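Mandelate racemase/muconate lactonizing protein (Alicyclobacillus acidocaldarius LAA1, PDB 3QLD) is a member of the enolase superfamily, pairing an alpha+beta capping domain with a modified TIM barrel, its specific role not established here. Local coordinates at residues 8-13 against 28-33; 47-52 against 297-302; 110-115 against 275-280. All coordinates share one frame; numbering follows the deposited sequence.

Contact 1. Residues 8-13 against 28-33; sequences LHRLSL and EKQAIL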
ATOM      1  N   LEU A   8      -8.002 -16.808  14.616  1.00 24.22           N
ATOM      2  CA  LEU A   8      -6.714 -16.271  14.184  1.00 23.92           C
ATOM      3  C   LEU A   8      -5.719 -16.604  15.212  1.00 24.54           C
ATOM      4  O   LEU A   8      -5.901 -16.361  16.415  1.00 26.15           O
ATOM      5  CB  LEU A   8      -6.786 -14.746  14.009  1.00 22.85           C
ATOM      6  CG  LEU A   8      -7.927 -14.239  13.139  1.00 27.06           C
ATOM      7  CD1 LEU A   8      -8.012 -12.687  13.165  1.00 27.96           C
ATOM      8  CD2 LEU A   8      -7.538 -14.694  11.771  1.00 21.90           C
ATOM      9  N   HIS A   9      -4.591 -17.102  14.740  1.00 25.45           N
ATOM     10  CA  HIS A   9      -3.545 -17.468  15.616  1.00 26.26           C
ATOM     11  C   HIS A   9      -2.329 -16.626  15.276  1.00 26.13           C
ATOM     12  O   HIS A   9      -1.817 -16.719  14.175  1.00 25.37           O
ATOM     13  CB  HIS A   9      -3.124 -18.914  15.309  1.00 26.87           C
ATOM     14  CG  HIS A   9      -4.241 -19.901  15.418  1.00 27.41           C
ATOM     15  ND1 HIS A   9      -4.579 -20.487  16.627  1.00 30.15           N
ATOM     16  CD2 HIS A   9      -5.103 -20.397  14.493  1.00 29.48           C
ATOM     17  CE1 HIS A   9      -5.596 -21.323  16.435  1.00 28.35           C
ATOM     18  NE2 HIS A   9      -5.950 -21.268  15.153  1.00 30.71           N
ATOM     19  N   ARG A  10      -1.813 -15.900  16.250  1.00 26.38           N
ATOM     20  CA  ARG A  10      -0.522 -15.212  16.125  1.00 25.39           C
ATOM     21  C   ARG A  10       0.611 -16.043  16.700  1.00 28.03           C
ATOM     22  O   ARG A  10       0.608 -16.397  17.894  1.00 27.99           O
ATOM     23  CB  ARG A  10      -0.562 -13.817  16.793  1.00 25.07           C
ATOM     24  CG  ARG A  10       0.527 -12.940  16.198  1.00 25.83           C
ATOM     25  CD  ARG A  10       0.482 -11.598  16.906  1.00 33.08           C
ATOM     26  NE  ARG A  10       1.647 -10.848  16.521  1.00 31.94           N
ATOM     27  CZ  ARG A  10       1.633  -9.535  16.375  1.00 34.20           C
ATOM     28  NH1 ARG A  10       2.738  -8.909  15.974  1.00 33.36           N
ATOM     29  NH2 ARG A  10       0.497  -8.897  16.597  1.00 31.24           N
ATOM     30  N   LEU A  11       1.576 -16.378  15.852  1.00 27.13           N
ATOM     31  CA  LEU A  11       2.589 -17.328  16.180  1.00 28.38           C
ATOM     32  C   LEU A  11       3.955 -16.662  16.247  1.00 29.25           C
ATOM     33  O   LEU A  11       4.228 -15.656  15.549  1.00 27.30           O
ATOM     34  CB  LEU A  11       2.618 -18.440  15.128  1.00 29.97           C
ATOM     35  CG  LEU A  11       1.767 -19.695  15.328  1.00 33.33           C
ATOM     36  CD1 LEU A  11       0.339 -19.425  15.625  1.00 35.50           C
ATOM     37  CD2 LEU A  11       1.910 -20.641  14.146  1.00 33.60           C
ATOM     38  N   SER A  12       4.821 -17.225  17.088  1.00 28.13           N
ATOM     39  CA  SER A  12       6.220 -16.847  17.082  1.00 30.90           C
ATOM     40  C   SER A  12       7.032 -18.147  17.061  1.00 32.12           C
ATOM     41  O   SER A  12       6.983 -18.879  18.041  1.00 31.77           O
ATOM     42  CB  SER A  12       6.563 -16.063  18.319  1.00 32.28           C
ATOM     43  OG  SER A  12       7.940 -15.680  18.243  1.00 37.50           O
ATOM     44  N   LEU A  13       7.737 -18.433  15.953  1.00 31.42           N
ATOM     45  CA  LEU A  13       8.479 -19.712  15.800  1.00 32.91           C
ATOM     46  C   LEU A  13      10.004 -19.509  15.917  1.00 32.84           C
ATOM     47  O   LEU A  13      10.597 -18.747  15.155  1.00 34.12           O
ATOM     48  CB  LEU A  13       8.188 -20.383  14.442  1.00 33.12           C
ATOM     49  CG  LEU A  13       6.898 -21.149  14.146  1.00 35.41           C
ATOM     50  CD1 LEU A  13       5.759 -20.160  14.002  1.00 35.41           C
ATOM     51  CD2 LEU A  13       7.069 -21.921  12.854  1.00 38.26           C
ATOM     52  N   GLU A  28      13.399 -15.113  15.781  1.00 44.98           N
ATOM     53  CA  GLU A  28      12.077 -15.798  15.719  1.00 42.94           C
ATOM     54  C   GLU A  28      11.231 -15.275  14.564  1.00 40.24           C
ATOM     55  O   GLU A  28      11.262 -14.067  14.282  1.00 40.83           O
ATOM     56  CB  GLU A  28      11.274 -15.692  17.026  1.00 43.48           C
ATOM     57  CG  GLU A  28      12.034 -16.107  18.324  1.00 48.27           C
ATOM     58  CD  GLU A  28      11.255 -17.039  19.303  1.00 53.93           C
ATOM     59  OE1 GLU A  28      11.934 -17.857  19.952  1.00 57.11           O
ATOM     60  OE2 GLU A  28      10.009 -16.970  19.475  1.00 53.50           O
ATOM     61  N   LYS A  29      10.477 -16.180  13.926  1.00 36.10           N
ATOM     62  CA  LYS A  29       9.556 -15.844  12.834  1.00 34.12           C
ATOM     63  C   LYS A  29       8.149 -15.648  13.358  1.00 31.60           C
ATOM     64  O   LYS A  29       7.550 -16.585  13.911  1.00 30.59           O
ATOM     65  CB  LYS A  29       9.536 -16.944  11.739  1.00 34.76           C
ATOM     66  CG  LYS A  29       8.548 -16.704  10.530  1.00 34.61           C
ATOM     67  CD  LYS A  29       9.060 -15.551   9.626  1.00 41.43           C
ATOM     68  CE  LYS A  29       8.212 -15.344   8.346  1.00 44.84           C
ATOM     69  NZ  LYS A  29       6.752 -15.439   8.630  1.00 46.81           N
ATOM     70  N   GLN A  30       7.632 -14.438  13.206  1.00 29.54           N
ATOM     71  CA  GLN A  30       6.240 -14.176  13.529  1.00 28.69           C
ATOM     72  C   GLN A  30       5.379 -14.526  12.335  1.00 28.71           C
ATOM     73  O   GLN A  30       5.716 -14.276  11.162  1.00 28.56           O
ATOM     74  CB  GLN A  30       5.970 -12.726  13.910  1.00 27.82           C
ATOM     75  CG  GLN A  30       6.755 -12.256  15.160  1.00 31.12           C
ATOM     76  CD  GLN A  30       6.369 -10.815  15.524  1.00 39.88           C
ATOM     77  OE1 GLN A  30       5.187 -10.481  15.691  1.00 42.22           O
ATOM     78  NE2 GLN A  30       7.366  -9.957  15.601  1.00 40.05           N
ATOM     79  N   ALA A  31       4.248 -15.123  12.626  1.00 28.71           N
ATOM     80  CA  ALA A  31       3.361 -15.549  11.575  1.00 28.18           C
ATOM     81  C   ALA A  31       1.934 -15.450  12.047  1.00 27.17           C
ATOM     82  O   ALA A  31       1.693 -15.516  13.265  1.00 30.42           O
ATOM     83  CB  ALA A  31       3.729 -17.020  11.180  1.00 28.37           C
ATOM     84  N   ILE A  32       0.969 -15.315  11.132  1.00 25.76           N
ATOM     85  CA  ILE A  32      -0.481 -15.345  11.522  1.00 22.90           C
ATOM     86  C   ILE A  32      -1.144 -16.495  10.757  1.00 24.16           C
ATOM     87  O   ILE A  32      -1.037 -16.535   9.473  1.00 23.27           O
ATOM     88  CB  ILE A  32      -1.211 -14.038  11.151  1.00 22.30           C
ATOM     89  CG1 ILE A  32      -0.741 -12.857  12.021  1.00 24.65           C
ATOM     90  CG2 ILE A  32      -2.733 -14.169  11.399  1.00 23.41           C
ATOM     91  CD1 ILE A  32      -1.380 -11.495  11.501  1.00 24.53           C
ATOM     92  N   LEU A  33      -1.729 -17.459  11.476  1.00 22.72           N
ATOM     93  CA  LEU A  33      -2.576 -18.467  10.773  1.00 22.86           C
ATOM     94  C   LEU A  33      -4.039 -18.228  10.906  1.00 23.53           C
ATOM     95  O   LEU A  33      -4.530 -17.836  11.989  1.00 24.56           O
ATOM     96  CB  LEU A  33      -2.220 -19.879  11.242  1.00 23.77           C
ATOM     97  CG  LEU A  33      -0.739 -20.291  11.158  1.00 24.27           C
ATOM     98  CD1 LEU A  33      -0.592 -21.758  11.677  1.00 26.12           C
ATOM     99  CD2 LEU A  33      -0.300 -20.257   9.713  1.00 23.07           C
TER

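Contact 2. Residues 47-52 against 297-302; sequences ECVALA and GGMYET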
ATOM      1  N   GLU A  47      -1.957 -19.000   5.772  1.00 25.28           N
ATOM      2  CA  GLU A  47      -0.966 -18.211   6.518  1.00 25.32           C
ATOM      3  C   GLU A  47      -0.970 -16.827   5.954  1.00 25.78           C
ATOM      4  O   GLU A  47      -0.954 -16.667   4.725  1.00 25.84           O
ATOM      5  CB  GLU A  47       0.439 -18.789   6.396  1.00 24.64           C
ATOM      6  CG  GLU A  47       1.502 -17.950   7.081  1.00 26.30           C
ATOM      7  CD  GLU A  47       2.851 -18.678   7.123  1.00 30.36           C
ATOM      8  OE1 GLU A  47       2.875 -19.897   6.896  1.00 31.17           O
ATOM      9  OE2 GLU A  47       3.899 -18.060   7.377  1.00 33.95           O
ATOM     10  N   CYS A  48      -1.078 -15.814   6.819  1.00 23.47           N
ATOM     11  CA  CYS A  48      -0.819 -14.417   6.331  1.00 24.27           C
ATOM     12  C   CYS A  48       0.715 -14.192   6.266  1.00 25.06           C
ATOM     13  O   CYS A  48       1.373 -14.366   7.283  1.00 26.66           O
ATOM     14  CB  CYS A  48      -1.544 -13.429   7.258  1.00 22.66           C
ATOM     15  SG  CYS A  48      -1.206 -11.701   6.698  1.00 25.25           S
ATOM     16  N   VAL A  49       1.285 -13.912   5.079  1.00 23.54           N
ATOM     17  CA  VAL A  49       2.713 -13.914   4.927  1.00 25.23           C
ATOM     18  C   VAL A  49       3.378 -12.580   5.257  1.00 25.21           C
ATOM     19  O   VAL A  49       4.590 -12.424   5.034  1.00 25.68           O
ATOM     20  CB  VAL A  49       3.163 -14.298   3.448  1.00 26.57           C
ATOM     21  CG1 VAL A  49       2.753 -15.783   3.109  1.00 29.24           C
ATOM     22  CG2 VAL A  49       2.585 -13.383   2.433  1.00 25.94           C
ATOM     23  N   ALA A  50       2.597 -11.615   5.722  1.00 22.88           N
ATOM     24  CA  ALA A  50       3.206 -10.322   6.160  1.00 23.50           C
ATOM     25  C   ALA A  50       4.383 -10.539   7.130  1.00 22.52           C
ATOM     26  O   ALA A  50       4.237 -11.275   8.151  1.00 26.40           O
ATOM     27  CB  ALA A  50       2.135  -9.399   6.806  1.00 22.42           C
ATOM     28  N   LEU A  51       5.526  -9.906   6.896  1.00 22.55           N
ATOM     29  CA  LEU A  51       6.678 -10.012   7.772  1.00 22.31           C
ATOM     30  C   LEU A  51       6.589  -9.091   9.020  1.00 21.64           C
ATOM     31  O   LEU A  51       5.723  -8.208   9.107  1.00 21.70           O
ATOM     32  CB  LEU A  51       7.930  -9.615   6.987  1.00 23.75           C
ATOM     33  CG  LEU A  51       8.041 -10.442   5.709  1.00 26.64           C
ATOM     34  CD1 LEU A  51       9.235  -9.984   4.920  1.00 28.96           C
ATOM     35  CD2 LEU A  51       8.110 -11.967   6.100  1.00 28.35           C
ATOM     36  N   ALA A  52       7.490  -9.276   9.969  1.00 21.75           N
ATOM     37  CA  ALA A  52       7.354  -8.515  11.230  1.00 20.98           C
ATOM     38  C   ALA A  52       7.555  -7.005  10.964  1.00 20.88           C
ATOM     39  O   ALA A  52       6.907  -6.175  11.591  1.00 22.65           O
ATOM     40  CB  ALA A  52       8.414  -8.973  12.259  1.00 24.47           C
ATOM     41  N   GLY A 297       8.279 -17.627  -5.162  1.00 27.88           N
ATOM     42  CA  GLY A 297       9.327 -17.207  -4.234  1.00 27.18           C
ATOM     43  C   GLY A 297       8.888 -17.528  -2.823  1.00 28.10           C
ATOM     44  O   GLY A 297       7.753 -17.957  -2.625  1.00 27.03           O
ATOM     45  N   GLY A 298       9.735 -17.250  -1.830  0.50 28.98           N
ATOM     46  CA  GLY A 298       9.421 -17.556  -0.423  0.50 30.48           C
ATOM     47  C   GLY A 298       9.376 -16.374   0.536  0.50 31.29           C
ATOM     48  O   GLY A 298       9.918 -15.302   0.248  0.50 31.10           O
HETATM   49  N   MSE A 299       8.719 -16.580   1.677  0.70 32.88           N
HETATM   50  CA  MSE A 299       8.590 -15.572   2.730  0.70 32.51           C
HETATM   51  C   MSE A 299       8.964 -16.162   4.105  0.70 32.91           C
HETATM   52  O   MSE A 299       8.462 -15.696   5.128  0.70 32.77           O
HETATM   53  CB  MSE A 299       7.142 -15.107   2.807  0.70 32.27           C
HETATM   54  CG  MSE A 299       6.534 -14.590   1.500  0.70 35.37           C
HETATM   55 SE   MSE A 299       7.005 -12.720   1.317  0.70 43.89          SE
HETATM   56  CE  MSE A 299       6.014 -11.907   2.789  0.70 35.70           C
ATOM     57  N   TYR A 300       9.811 -17.190   4.143  0.70 31.74           N
ATOM     58  CA  TYR A 300      10.182 -17.873   5.410  0.70 31.82           C
ATOM     59  C   TYR A 300       8.913 -18.460   6.082  0.70 30.52           C
ATOM     60  O   TYR A 300       8.751 -18.527   7.324  0.70 28.64           O
ATOM     61  CB  TYR A 300      11.032 -16.951   6.311  0.70 33.02           C
ATOM     62  CG  TYR A 300      12.481 -16.825   5.829  0.70 37.18           C
ATOM     63  CD1 TYR A 300      13.539 -17.344   6.588  0.70 40.34           C
ATOM     64  CD2 TYR A 300      12.794 -16.224   4.584  0.70 40.84           C
ATOM     65  CE1 TYR A 300      14.877 -17.243   6.145  0.70 42.42           C
ATOM     66  CE2 TYR A 300      14.129 -16.124   4.123  0.70 45.07           C
ATOM     67  CZ  TYR A 300      15.163 -16.640   4.915  0.70 44.78           C
ATOM     68  OH  TYR A 300      16.464 -16.522   4.499  0.70 44.73           O
ATOM     69  N   GLU A 301       8.035 -18.939   5.206  1.00 28.28           N
ATOM     70  CA  GLU A 301       6.675 -19.376   5.581  1.00 28.55           C
ATOM     71  C   GLU A 301       6.718 -20.495   6.634  1.00 27.32           C
ATOM     72  O   GLU A 301       7.586 -21.344   6.575  1.00 27.50           O
ATOM     73  CB  GLU A 301       5.885 -19.955   4.386  1.00 29.44           C
ATOM     74  CG  GLU A 301       5.419 -19.004   3.290  1.00 35.48           C
ATOM     75  CD  GLU A 301       6.536 -18.523   2.352  1.00 43.34           C
ATOM     76  OE1 GLU A 301       7.727 -18.889   2.501  1.00 34.88           O
ATOM     77  OE2 GLU A 301       6.197 -17.713   1.458  1.00 51.14           O
ATOM     78  N   THR A 302       5.765 -20.511   7.571  1.00 26.83           N
ATOM     79  CA  THR A 302       5.477 -21.793   8.249  1.00 27.32           C
ATOM     80  C   THR A 302       4.968 -22.858   7.275  1.00 25.88           C
ATOM     81  O   THR A 302       4.747 -22.650   6.042  1.00 25.60           O
ATOM     82  CB  THR A 302       4.404 -21.708   9.346  1.00 26.65           C
ATOM     83  OG1 THR A 302       3.131 -21.798   8.698  1.00 28.78           O
ATOM     84  CG2 THR A 302       4.501 -20.364  10.209  1.00 28.63           C
TER

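Contact 3. Residues 110-115 against 275-280; sequences AIEMAV and GGFGAT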
ATOM      1  N   ALA A 110      -5.089 -14.067   3.014  1.00 21.27           N
ATOM      2  CA  ALA A 110      -5.252 -15.073   4.063  1.00 22.34           C
ATOM      3  C   ALA A 110      -6.722 -15.559   4.158  1.00 22.85           C
ATOM      4  O   ALA A 110      -6.996 -16.757   4.325  1.00 23.91           O
ATOM      5  CB  ALA A 110      -4.671 -14.598   5.409  1.00 20.71           C
ATOM      6  N   ILE A 111      -7.656 -14.631   4.036  0.50 22.23           N
ATOM      7  CA  ILE A 111      -9.056 -14.987   3.979  0.50 22.52           C
ATOM      8  C   ILE A 111      -9.327 -15.905   2.787  0.50 23.97           C
ATOM      9  O   ILE A 111      -9.779 -17.078   2.951  0.50 23.49           O
ATOM     10  CB  ILE A 111      -9.914 -13.723   3.893  0.50 22.92           C
ATOM     11  CG1 ILE A 111      -9.661 -12.881   5.145  0.50 21.53           C
ATOM     12  CG2 ILE A 111     -11.416 -14.079   3.718  0.50 20.59           C
ATOM     13  CD1 ILE A 111     -10.143 -13.582   6.425  0.50 21.59           C
ATOM     14  N   GLU A 112      -9.018 -15.389   1.595  1.00 24.08           N
ATOM     15  CA  GLU A 112      -9.311 -16.097   0.347  1.00 24.67           C
ATOM     16  C   GLU A 112      -8.705 -17.521   0.328  1.00 25.91           C
ATOM     17  O   GLU A 112      -9.382 -18.490  -0.071  1.00 29.72           O
ATOM     18  CB  GLU A 112      -8.806 -15.274  -0.818  1.00 24.70           C
ATOM     19  CG  GLU A 112      -9.354 -15.767  -2.195  1.00 24.84           C
ATOM     20  CD  GLU A 112      -8.291 -16.538  -2.953  1.00 22.63           C
ATOM     21  OE1 GLU A 112      -7.207 -16.956  -2.408  1.00 26.41           O
ATOM     22  OE2 GLU A 112      -8.473 -16.676  -4.173  1.00 29.09           O
HETATM   23  N   MSE A 113      -7.462 -17.658   0.758  1.00 25.57           N
HETATM   24  CA  MSE A 113      -6.764 -18.940   0.693  1.00 25.16           C
HETATM   25  C   MSE A 113      -7.299 -19.963   1.729  1.00 26.05           C
HETATM   26  O   MSE A 113      -7.352 -21.181   1.420  1.00 23.29           O
HETATM   27  CB  MSE A 113      -5.266 -18.768   0.818  1.00 23.35           C
HETATM   28  CG  MSE A 113      -4.689 -18.078  -0.469  1.00 25.82           C
HETATM   29 SE   MSE A 113      -2.892 -17.356  -0.248  1.00 27.84          SE
HETATM   30  CE  MSE A 113      -1.704 -18.834  -0.384  1.00 26.49           C
ATOM     31  N   ALA A 114      -7.726 -19.469   2.903  1.00 25.07           N
ATOM     32  CA  ALA A 114      -8.323 -20.367   3.924  1.00 25.07           C
ATOM     33  C   ALA A 114      -9.662 -20.876   3.359  1.00 26.52           C
ATOM     34  O   ALA A 114     -10.035 -22.054   3.579  1.00 26.99           O
ATOM     35  CB  ALA A 114      -8.503 -19.614   5.222  1.00 24.36           C
ATOM     36  N   VAL A 115     -10.402 -20.034   2.615  1.00 25.97           N
ATOM     37  CA  VAL A 115     -11.674 -20.490   2.042  1.00 27.16           C
ATOM     38  C   VAL A 115     -11.465 -21.584   0.938  1.00 28.81           C
ATOM     39  O   VAL A 115     -12.184 -22.612   0.902  1.00 27.22           O
ATOM     40  CB  VAL A 115     -12.496 -19.334   1.525  1.00 26.20           C
ATOM     41  CG1 VAL A 115     -13.779 -19.812   0.845  1.00 28.71           C
ATOM     42  CG2 VAL A 115     -12.855 -18.435   2.684  1.00 25.88           C
ATOM     43  N   GLY A 275      -2.609 -11.346  -3.343  1.00 24.29           N
ATOM     44  CA  GLY A 275      -4.011 -11.357  -2.969  1.00 22.37           C
ATOM     45  C   GLY A 275      -4.709 -12.724  -2.991  1.00 24.43           C
ATOM     46  O   GLY A 275      -5.960 -12.791  -2.799  1.00 22.84           O
ATOM     47  N   GLY A 276      -3.941 -13.792  -3.160  1.00 23.23           N
ATOM     48  CA  GLY A 276      -4.528 -15.123  -3.008  1.00 24.14           C
ATOM     49  C   GLY A 276      -4.410 -15.975  -4.257  1.00 24.56           C
ATOM     50  O   GLY A 276      -3.684 -15.637  -5.225  1.00 24.45           O
ATOM     51  N   PHE A 277      -5.164 -17.071  -4.255  1.00 25.75           N
ATOM     52  CA  PHE A 277      -5.048 -18.058  -5.354  1.00 26.60           C
ATOM     53  C   PHE A 277      -5.665 -17.512  -6.629  1.00 25.28           C
ATOM     54  O   PHE A 277      -5.063 -17.626  -7.686  1.00 26.50           O
ATOM     55  CB  PHE A 277      -5.682 -19.401  -4.966  1.00 25.21           C
ATOM     56  CG  PHE A 277      -4.886 -20.232  -3.978  1.00 27.43           C
ATOM     57  CD1 PHE A 277      -3.573 -20.616  -4.243  1.00 25.27           C
ATOM     58  CD2 PHE A 277      -5.479 -20.731  -2.832  1.00 26.45           C
ATOM     59  CE1 PHE A 277      -2.846 -21.413  -3.372  1.00 26.98           C
ATOM     60  CE2 PHE A 277      -4.751 -21.544  -1.945  1.00 23.55           C
ATOM     61  CZ  PHE A 277      -3.449 -21.877  -2.197  1.00 20.47           C
ATOM     62  N   GLY A 278      -6.855 -16.922  -6.542  1.00 27.58           N
ATOM     63  CA  GLY A 278      -7.553 -16.329  -7.690  1.00 28.84           C
ATOM     64  C   GLY A 278      -6.725 -15.224  -8.363  1.00 29.60           C
ATOM     65  O   GLY A 278      -6.623 -15.158  -9.614  1.00 28.87           O
ATOM     66  N   ALA A 279      -6.133 -14.355  -7.543  1.00 28.96           N
ATOM     67  CA  ALA A 279      -5.192 -13.346  -8.071  1.00 29.33           C
ATOM     68  C   ALA A 279      -3.941 -13.930  -8.746  1.00 29.33           C
ATOM     69  O   ALA A 279      -3.500 -13.424  -9.812  1.00 29.44           O
ATOM     70  CB  ALA A 279      -4.845 -12.280  -7.008  1.00 27.31           C
ATOM     71  N   THR A 280      -3.401 -14.993  -8.171  1.00 28.34           N
ATOM     72  CA  THR A 280      -2.283 -15.685  -8.724  1.00 29.33           C
ATOM     73  C   THR A 280      -2.637 -16.270 -10.127  1.00 30.48           C
ATOM     74  O   THR A 280      -1.865 -16.126 -11.085  1.00 30.63           O
ATOM     75  CB  THR A 280      -1.837 -16.815  -7.825  1.00 30.39           C
ATOM     76  OG1 THR A 280      -1.415 -16.253  -6.581  1.00 29.06           O
ATOM     77  CG2 THR A 280      -0.640 -17.582  -8.444  1.00 28.12           C
TER
HETATM   78  O   HOH W   1      -7.279 -14.012  -4.971  1.00 24.65           O

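Contact 1. Residues 8-13 against 28-33
The guanidinium of Arg10 meets the amide of Gln30 edge on: NH1 points at OE1 across 2.9 Å, the oxygen lying in the guanidinium plane, and the two flat groups are only 22° apart. Both side chains run alongside each other, Arg10 extended with CG anti to the backbone N and Gln30 extended beyond CG, so their tips meet on the face carrying Arg10, Ser12, Gln30 and Ile32. NH1 also forms a salt bridge with Asp62. On the opposite face the His9 ring has the carbonyl O of Leu33 at its edge, near its plane; its NE2 is hydrogen-bonded to Gln35, and the ring meets Trp45 nearly parallel. Segments 8-13 and 28-33, of strands 3-15 and 25-38, are antiparallel neighbours in the sheet of the N-terminal capping domain. Hydrogen-bonded pairs His9-Leu33, Leu11-Ala31 and Leu13-Lys29 each make two backbone bonds, such as Leu11 N to Ala31 O at 2.7 Å, nearly along the C=O axis. Beside Ala31, Leu11 crosses Leu33 obliquely, CD2 to CD1 3.7 Å, and Phe368 and Val365 of helix 362-368 pack on this side. Toward the other end, Ser12 OG, anti to its backbone N (chi1 -178°), donates to Glu28 OE2 at 2.7 Å on the anti lone pair. The face of Leu11 and Leu33 thus packs in part on helix 362-368, while polar ends pair off beside Ile32 on the other. Asp62 balances the Arg10 charge and Gln30, neutral, takes an N-H, which probably keeps the guanidinium ionised and fixes its rotation; the Ser12 hydroxyl probably helps to stabilise the Glu28 carboxylate.

Contact 2. Residues 47-52 against 297-302
Glu47 and Thr302 cross obliquely, the carboxylate of Glu47 reaching the backbone and hydroxyl of Thr302 from an extended chain whose CG is anti to the backbone N (chi1 176°). OE2 takes the Thr302 backbone N-H on its syn lone pair at 3.1 Å, and OE1 receives the hydroxyl, with Thr302 OG1 2.6 Å away and well above the carboxylate plane. OG1 stands between the backbone N and the carbonyl carbon of its own residue, from where it also caps Val304 N as the N-cap of helix 303-313; Glu47 OE1 accepts a further bond from Gly305 N in the same first turn. The second cluster is apolar. Selenomethionine Met299 crosses Val49 at about a right angle and Leu51 obliquely, and bends at chi2 and chi3 so that its terminal methyl CE sits between them, 3.8 Å from Val49 CG2 and 3.8 Å from Leu51 CG. CE is also only 2.7 Å from Val49 O, a very tight approach in the one of two deposited Met299 conformers described here. Met106 of helix 105-123 touches both Val49 and Met299. Between the two clusters Glu301 runs alongside Val49, and its bent chain turns back so that OE1 accepts Met299 N at 2.6 Å, bracing the loop. Segment 47-52 leaves a strand of the capping domain, and 297-302 follows barrel strand 293-296, so the contact joins the two domains. A buried carboxylate is thereby gripped by hydroxyl and backbone donors at a helix N-terminus, a setting that would be expected to stabilise its negative charge.

Contact 3. Residues 110-115 against 275-280
A helix N-terminus of the barrel domain is held here by a carboxylate from the capping domain. Gly275 ends helix 271-274 in a Schellman motif, with positive phi, and Gly276 is the N-cap of helix 277-289. Glu112, on helix 105-123, points toward this turn, CG anti to its backbone N (chi1 -167°) and the chain bent at chi2, so that its two oxygens meet successive amides like a fork. OE1 accepts Phe277 N at 2.8 Å and OE2 accepts Gly278 N at 2.9 Å, both on syn lone pairs and both fairly straight. The helix dipole and these amides probably favour the ionised carboxylate. The carboxylate comes close over the glycine: Glu112 OE1 lies 3.3 Å from Gly276 CA. Next along the helix, selenomethionine Met113 crosses Phe277 at about a right angle, laying CG over one ring face 4.0 Å from the centroid in a CH-pi contact, with SE 4.8 Å from the centroid, almost on the ring normal, a Met-aromatic contact. Trp116 and His308 meet the Phe277 ring edge-to-face. Thr280 OG1 bonds back to Gly276 O, at the N-cap, which also accepts Thr280 N. A water completes the helix start, donating to Gly275 O at 2.8 Å and weakly to Glu112 OE2, and accepting Ala279 N at 2.8 Å.

In the fold
Contact 1 stays within the capping domain and is partly buried, built on regular backbone pairing plus paired polar side-chain ends. Contacts 2 and 3 are buried and join that domain to the barrel, through loop 297-302 and helix 277-289 respectively. In both, a capping-domain glutamate meets amides at the start of a barrel helix, but contact 2 adds a hydroxyl and contact 3 a weakly bound water; a selenomethionine packs on aliphatic groups in the former, on a phenyl ring in the latter. Contacts 1 and 2 touch through neighbouring strands, where Ile32 O probably accepts Cys48 N. Contacts 2 and 3 meet where Cys48 packs on Ala110, while contacts 1 and 3 do not touch.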